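Local coordinates for ESX-1 secretion-associated protein EspB (Mycobacterium marinum, PDB 7P0Z) that is secreted through the mycobacterial ESX-1 system and, as a seven-subunit assembly, probably forms a channel-like structure linked to protein transport, at residues Glu15-Ala28 with Ser164-Trp178. Sequence-based numbering, arbitrary orientation.
Sequences EILNRADEVEAPMA and SLQRDIKRFRIFENW
R171 reaches across to the chain that follows helix 13-23 and gathers the carbonyl oxygens of V23, A25 and P26, at and just past the end of that helix. Its CB lies 3.8 Å from E22 O, CG rests over the face of the F172 ring, and CD passes close to V23 O. A bend at chi3 (70°) then turns the guanidinium toward the loop that follows V23, with NE 4.0 Å from E22 O. NH1 gives a nearly straight bond to A25 O (2.6 Å, 175°), with the oxygen in the guanidinium plane, and a second to V23 O, which it meets from above the carbonyl plane. NH2 adds weak bonds to A25 O and P26 O and a salt bridge to D168 OD2. Bonds thus grip the group at its edge, while M27 CG and E22 O lie against its opposite faces.

One helical turn before V23, R19, bent at chi2 and chi3, points its NH2 at R173 O (2.8 Å) and adds a weak bond from it to R171 O, while NH1 makes a weak one to I174 O. Its guanidinium lies flat on that of R173, centres 3.7 Å apart and planes at 7°. E22 probably offsets this pairing of like charges, since its carboxylate takes R173 end-on, OE1 from NH2 and OE2 from NH1. At the far end, N177 N donates to E15 OE2 (2.9 Å), while I16 CD1 sits over the five-membered ring of W178 in a CH-pi contact (3.5 Å to the centroid).

The contact ties helix 13-23 and the loop after it, in the PE domain, to the irregular link between helices 149-166 and 181-224, in the PPE domain. V23 also packs on L72 of helix 42-81, and F175 on M190 of helix 181-224.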
loop_
_atom_site.group_PDB
_atom_site.type_symbol
_atom_site.label_atom_id
_atom_site.label_comp_id
_atom_site.label_asym_id
_atom_site.label_seq_id
_atom_site.Cartn_x
_atom_site.Cartn_y
_atom_site.Cartn_z
ATOM N N GLU A 15 34.993 -10.443 35.599
ATOM C CA GLU A 15 34.443 -10.042 34.316
ATOM C C GLU A 15 33.125 -9.314 34.494
ATOM O O GLU A 15 32.890 -8.275 33.872
ATOM C CB GLU A 15 34.251 -11.251 33.414
ATOM C CG GLU A 15 33.843 -10.856 32.013
ATOM C CD GLU A 15 32.976 -11.872 31.318
ATOM O OE1 GLU A 15 31.786 -11.973 31.651
ATOM O OE2 GLU A 15 33.472 -12.554 30.411
ATOM N N ILE A 16 32.259 -9.830 35.353
ATOM C CA ILE A 16 30.973 -9.187 35.561
ATOM C C ILE A 16 31.147 -7.805 36.167
ATOM O O ILE A 16 30.485 -6.853 35.755
ATOM C CB ILE A 16 30.063 -10.081 36.417
ATOM C CG1 ILE A 16 30.067 -11.497 35.873
ATOM C CG2 ILE A 16 28.655 -9.551 36.443
ATOM C CD1 ILE A 16 29.207 -12.422 36.642
ATOM N N LEU A 17 32.024 -7.666 37.152
ATOM C CA LEU A 17 32.204 -6.353 37.756
ATOM C C LEU A 17 32.779 -5.356 36.765
ATOM O O LEU A 17 32.371 -4.189 36.737
ATOM C CB LEU A 17 33.092 -6.456 38.991
ATOM C CG LEU A 17 32.451 -7.250 40.115
ATOM C CD1 LEU A 17 33.460 -7.574 41.166
ATOM C CD2 LEU A 17 31.294 -6.502 40.709
ATOM N N ASN A 18 33.728 -5.788 35.947
ATOM C CA ASN A 18 34.272 -4.894 34.943
ATOM C C ASN A 18 33.204 -4.473 33.949
ATOM O O ASN A 18 33.142 -3.308 33.550
ATOM C CB ASN A 18 35.432 -5.556 34.223
ATOM C CG ASN A 18 36.660 -5.631 35.064
ATOM O OD1 ASN A 18 36.800 -4.923 36.049
ATOM N ND2 ASN A 18 37.575 -6.479 34.668
ATOM N N ARG A 19 32.349 -5.402 33.550
ATOM C CA ARG A 19 31.284 -5.056 32.627
ATOM C C ARG A 19 30.285 -4.110 33.269
ATOM O O ARG A 19 29.737 -3.233 32.600
ATOM C CB ARG A 19 30.600 -6.322 32.141
ATOM C CG ARG A 19 31.471 -7.163 31.268
ATOM C CD ARG A 19 31.995 -6.401 30.075
ATOM N NE ARG A 19 30.905 -5.893 29.264
ATOM C CZ ARG A 19 30.246 -6.610 28.368
ATOM N NH1 ARG A 19 30.560 -7.871 28.168
ATOM N NH2 ARG A 19 29.258 -6.066 27.684
ATOM N N ALA A 20 30.037 -4.269 34.565
ATOM C CA ALA A 20 29.150 -3.347 35.258
ATOM C C ALA A 20 29.715 -1.939 35.266
ATOM O O ALA A 20 28.987 -0.970 35.049
ATOM C CB ALA A 20 28.897 -3.817 36.683
ATOM N N ASP A 21 31.008 -1.800 35.515
ATOM C CA ASP A 21 31.573 -0.461 35.436
ATOM C C ASP A 21 31.554 0.076 34.017
ATOM O O ASP A 21 31.349 1.271 33.817
ATOM C CB ASP A 21 32.979 -0.439 35.991
ATOM C CG ASP A 21 32.990 -0.490 37.484
ATOM O OD1 ASP A 21 31.931 -0.252 38.087
ATOM O OD2 ASP A 21 34.054 -0.768 38.065
ATOM N N GLU A 22 31.748 -0.782 33.027
ATOM C CA GLU A 22 31.753 -0.321 31.652
ATOM C C GLU A 22 30.373 0.117 31.184
ATOM O O GLU A 22 30.261 1.015 30.348
ATOM C CB GLU A 22 32.293 -1.412 30.739
ATOM C CG GLU A 22 32.394 -0.986 29.305
ATOM C CD GLU A 22 32.948 -2.041 28.389
ATOM O OE1 GLU A 22 33.330 -3.120 28.873
ATOM O OE2 GLU A 22 32.966 -1.803 27.170
ATOM N N VAL A 23 29.316 -0.494 31.699
ATOM C CA VAL A 23 28.019 -0.231 31.110
ATOM C C VAL A 23 27.450 1.090 31.600
ATOM O O VAL A 23 26.655 1.718 30.903
ATOM C CB VAL A 23 27.058 -1.396 31.386
ATOM C CG1 VAL A 23 26.585 -1.385 32.812
ATOM C CG2 VAL A 23 25.896 -1.358 30.424
ATOM N N GLU A 24 27.835 1.541 32.785
ATOM C CA GLU A 24 27.327 2.787 33.318
ATOM C C GLU A 24 28.331 3.917 33.207
ATOM O O GLU A 24 28.129 4.966 33.810
ATOM C CB GLU A 24 26.904 2.614 34.772
ATOM C CG GLU A 24 28.065 2.628 35.729
ATOM C CD GLU A 24 27.637 2.615 37.162
ATOM O OE1 GLU A 24 26.453 2.872 37.435
ATOM O OE2 GLU A 24 28.493 2.372 38.032
ATOM N N ALA A 25 29.408 3.732 32.466
ATOM C CA ALA A 25 30.296 4.843 32.213
ATOM C C ALA A 25 29.558 5.891 31.389
ATOM O O ALA A 25 28.655 5.556 30.629
ATOM C CB ALA A 25 31.540 4.375 31.473
ATOM N N PRO A 26 29.892 7.166 31.542
ATOM C CA PRO A 26 29.192 8.194 30.771
ATOM C C PRO A 26 29.334 7.970 29.281
ATOM O O PRO A 26 30.388 7.581 28.793
ATOM C CB PRO A 26 29.876 9.486 31.209
ATOM C CG PRO A 26 31.161 9.065 31.735
ATOM C CD PRO A 26 30.960 7.744 32.361
ATOM N N MET A 27 28.259 8.205 28.562
ATOM C CA MET A 27 28.316 8.202 27.117
ATOM C C MET A 27 28.647 9.604 26.639
ATOM O O MET A 27 28.982 10.489 27.423
ATOM C CB MET A 27 27.017 7.672 26.536
ATOM C CG MET A 27 26.656 6.326 27.079
ATOM S SD MET A 27 25.133 5.666 26.432
ATOM C CE MET A 27 25.714 4.931 24.925
ATOM N N ALA A 28 28.569 9.813 25.339
ATOM C CA ALA A 28 28.861 11.119 24.779
ATOM C C ALA A 28 27.898 12.153 25.328
ATOM O O ALA A 28 26.756 11.854 25.661
ATOM C CB ALA A 28 28.770 11.065 23.265
ATOM N N SER A 164 28.552 9.179 17.646
ATOM C CA SER A 164 29.221 8.781 18.866
ATOM C C SER A 164 28.350 7.864 19.714
ATOM O O SER A 164 28.877 7.034 20.452
ATOM C CB SER A 164 29.670 10.011 19.632
ATOM O OG SER A 164 28.577 10.789 20.007
ATOM N N LEU A 165 27.033 7.978 19.618
ATOM C CA LEU A 165 26.180 6.969 20.226
ATOM C C LEU A 165 26.350 5.631 19.536
ATOM O O LEU A 165 26.466 4.597 20.192
ATOM C CB LEU A 165 24.719 7.383 20.169
ATOM C CG LEU A 165 24.187 8.462 21.091
ATOM C CD1 LEU A 165 22.695 8.584 20.867
ATOM C CD2 LEU A 165 24.487 8.129 22.520
ATOM N N GLN A 166 26.359 5.631 18.207
ATOM C CA GLN A 166 26.552 4.383 17.487
ATOM C C GLN A 166 27.874 3.715 17.823
ATOM O O GLN A 166 27.964 2.488 17.811
ATOM C CB GLN A 166 26.457 4.623 15.995
ATOM C CG GLN A 166 25.082 4.501 15.458
ATOM C CD GLN A 166 24.957 5.028 14.062
ATOM O OE1 GLN A 166 24.544 4.320 13.172
ATOM N NE2 GLN A 166 25.259 6.290 13.873
ATOM N N ARG A 167 28.900 4.483 18.130
ATOM C CA ARG A 167 30.169 3.857 18.446
ATOM C C ARG A 167 30.216 3.284 19.841
ATOM O O ARG A 167 31.224 2.685 20.204
ATOM C CB ARG A 167 31.319 4.831 18.354
ATOM C CG ARG A 167 31.576 5.367 17.038
ATOM C CD ARG A 167 32.750 6.249 17.137
ATOM N NE ARG A 167 32.952 6.894 15.870
ATOM C CZ ARG A 167 32.454 8.083 15.592
ATOM N NH1 ARG A 167 31.809 8.745 16.524
ATOM N NH2 ARG A 167 32.641 8.624 14.406
ATOM N N ASP A 168 29.191 3.476 20.643
ATOM C CA ASP A 168 29.286 3.177 22.054
ATOM C C ASP A 168 28.370 2.041 22.477
ATOM O O ASP A 168 27.927 1.995 23.618
ATOM C CB ASP A 168 29.000 4.426 22.870
ATOM C CG ASP A 168 29.775 4.458 24.141
ATOM O OD1 ASP A 168 30.571 3.529 24.367
ATOM O OD2 ASP A 168 29.597 5.401 24.929
ATOM N N ILE A 169 28.095 1.099 21.587
ATOM C CA ILE A 169 27.291 -0.050 21.955
ATOM C C ILE A 169 28.140 -1.271 22.278
ATOM O O ILE A 169 27.593 -2.338 22.527
ATOM C CB ILE A 169 26.255 -0.372 20.873
ATOM C CG1 ILE A 169 26.946 -0.680 19.556
ATOM C CG2 ILE A 169 25.283 0.756 20.726
ATOM C CD1 ILE A 169 26.086 -1.402 18.612
ATOM N N LYS A 170 29.465 -1.140 22.282
ATOM C CA LYS A 170 30.305 -2.210 22.808
ATOM C C LYS A 170 29.923 -2.571 24.220
ATOM O O LYS A 170 29.988 -3.738 24.601
ATOM C CB LYS A 170 31.766 -1.804 22.815
ATOM C CG LYS A 170 32.414 -1.751 21.513
ATOM C CD LYS A 170 33.695 -1.018 21.688
ATOM C CE LYS A 170 34.602 -1.795 22.594
ATOM N NZ LYS A 170 35.925 -1.138 22.717
ATOM N N ARG A 171 29.539 -1.586 25.017
ATOM C CA ARG A 171 29.219 -1.843 26.405
ATOM C C ARG A 171 28.041 -2.784 26.579
ATOM O O ARG A 171 27.737 -3.143 27.710
ATOM C CB ARG A 171 28.936 -0.534 27.123
ATOM C CG ARG A 171 27.737 0.185 26.591
ATOM C CD ARG A 171 27.490 1.448 27.349
ATOM N NE ARG A 171 28.485 2.479 27.100
ATOM C CZ ARG A 171 28.743 3.471 27.940
ATOM N NH1 ARG A 171 28.084 3.555 29.078
ATOM N NH2 ARG A 171 29.652 4.374 27.648
ATOM N N PHE A 172 27.373 -3.198 25.515
ATOM C CA PHE A 172 26.275 -4.136 25.651
ATOM C C PHE A 172 26.561 -5.484 25.028
ATOM O O PHE A 172 25.641 -6.279 24.876
ATOM C CB PHE A 172 25.002 -3.575 25.043
ATOM C CG PHE A 172 24.634 -2.253 25.548
ATOM C CD1 PHE A 172 24.336 -2.070 26.870
ATOM C CD2 PHE A 172 24.566 -1.185 24.702
ATOM C CE1 PHE A 172 23.988 -0.847 27.338
ATOM C CE2 PHE A 172 24.205 0.040 25.166
ATOM C CZ PHE A 172 23.912 0.210 26.492
ATOM N N ARG A 173 27.800 -5.760 24.667
ATOM C CA ARG A 173 28.124 -7.044 24.081
ATOM C C ARG A 173 27.868 -8.175 25.067
ATOM O O ARG A 173 27.792 -7.979 26.276
ATOM C CB ARG A 173 29.574 -7.066 23.635
ATOM C CG ARG A 173 30.520 -7.078 24.761
ATOM C CD ARG A 173 31.901 -6.870 24.282
ATOM N NE ARG A 173 32.824 -6.829 25.396
ATOM C CZ ARG A 173 33.040 -5.757 26.134
ATOM N NH1 ARG A 173 32.382 -4.648 25.887
ATOM N NH2 ARG A 173 33.899 -5.800 27.126
ATOM N N ILE A 174 27.715 -9.374 24.518
ATOM C CA ILE A 174 27.563 -10.574 25.316
ATOM C C ILE A 174 28.809 -10.833 26.149
ATOM O O ILE A 174 29.886 -10.292 25.900
ATOM C CB ILE A 174 27.278 -11.765 24.396
ATOM C CG1 ILE A 174 28.453 -11.941 23.452
ATOM C CG2 ILE A 174 26.004 -11.565 23.635
ATOM C CD1 ILE A 174 28.357 -13.149 22.637
ATOM N N PHE A 175 28.656 -11.684 27.145
ATOM C CA PHE A 175 29.757 -12.014 28.029
ATOM C C PHE A 175 30.595 -13.131 27.439
ATOM O O PHE A 175 30.092 -13.998 26.734
ATOM C CB PHE A 175 29.232 -12.437 29.389
ATOM C CG PHE A 175 28.370 -11.421 30.031
ATOM C CD1 PHE A 175 28.914 -10.298 30.606
ATOM C CD2 PHE A 175 27.007 -11.589 30.070
ATOM C CE1 PHE A 175 28.111 -9.361 31.195
ATOM C CE2 PHE A 175 26.201 -10.655 30.662
ATOM C CZ PHE A 175 26.755 -9.541 31.226
ATOM N N GLU A 176 31.883 -13.104 27.736
ATOM C CA GLU A 176 32.736 -14.224 27.366
ATOM C C GLU A 176 32.506 -15.422 28.270
ATOM O O GLU A 176 32.067 -16.478 27.819
ATOM C CB GLU A 176 34.194 -13.816 27.437
ATOM C CG GLU A 176 34.564 -12.727 26.533
ATOM C CD GLU A 176 35.943 -12.207 26.830
ATOM O OE1 GLU A 176 36.355 -12.262 28.003
ATOM O OE2 GLU A 176 36.633 -11.763 25.892
ATOM N N ASN A 177 32.777 -15.266 29.557
ATOM C CA ASN A 177 32.884 -16.397 30.458
ATOM C C ASN A 177 31.717 -16.545 31.406
ATOM O O ASN A 177 31.799 -17.341 32.332
ATOM C CB ASN A 177 34.169 -16.299 31.268
ATOM C CG ASN A 177 35.351 -16.102 30.414
ATOM O OD1 ASN A 177 35.629 -16.906 29.543
ATOM N ND2 ASN A 177 36.061 -15.023 30.640
ATOM N N TRP A 178 30.643 -15.814 31.227
ATOM C CA TRP A 178 29.531 -15.921 32.146
ATOM C C TRP A 178 28.366 -16.599 31.458
ATOM O O TRP A 178 28.072 -16.315 30.301
ATOM C CB TRP A 178 29.115 -14.561 32.673
ATOM C CG TRP A 178 28.190 -14.677 33.799
ATOM C CD1 TRP A 178 28.089 -15.708 34.656
ATOM C CD2 TRP A 178 27.182 -13.752 34.161
ATOM N NE1 TRP A 178 27.095 -15.485 35.553
ATOM C CE2 TRP A 178 26.518 -14.283 35.272
ATOM C CE3 TRP A 178 26.781 -12.515 33.665
ATOM C CZ2 TRP A 178 25.481 -13.624 35.897
ATOM C CZ3 TRP A 178 25.754 -11.868 34.280
ATOM C CH2 TRP A 178 25.112 -12.420 35.386
#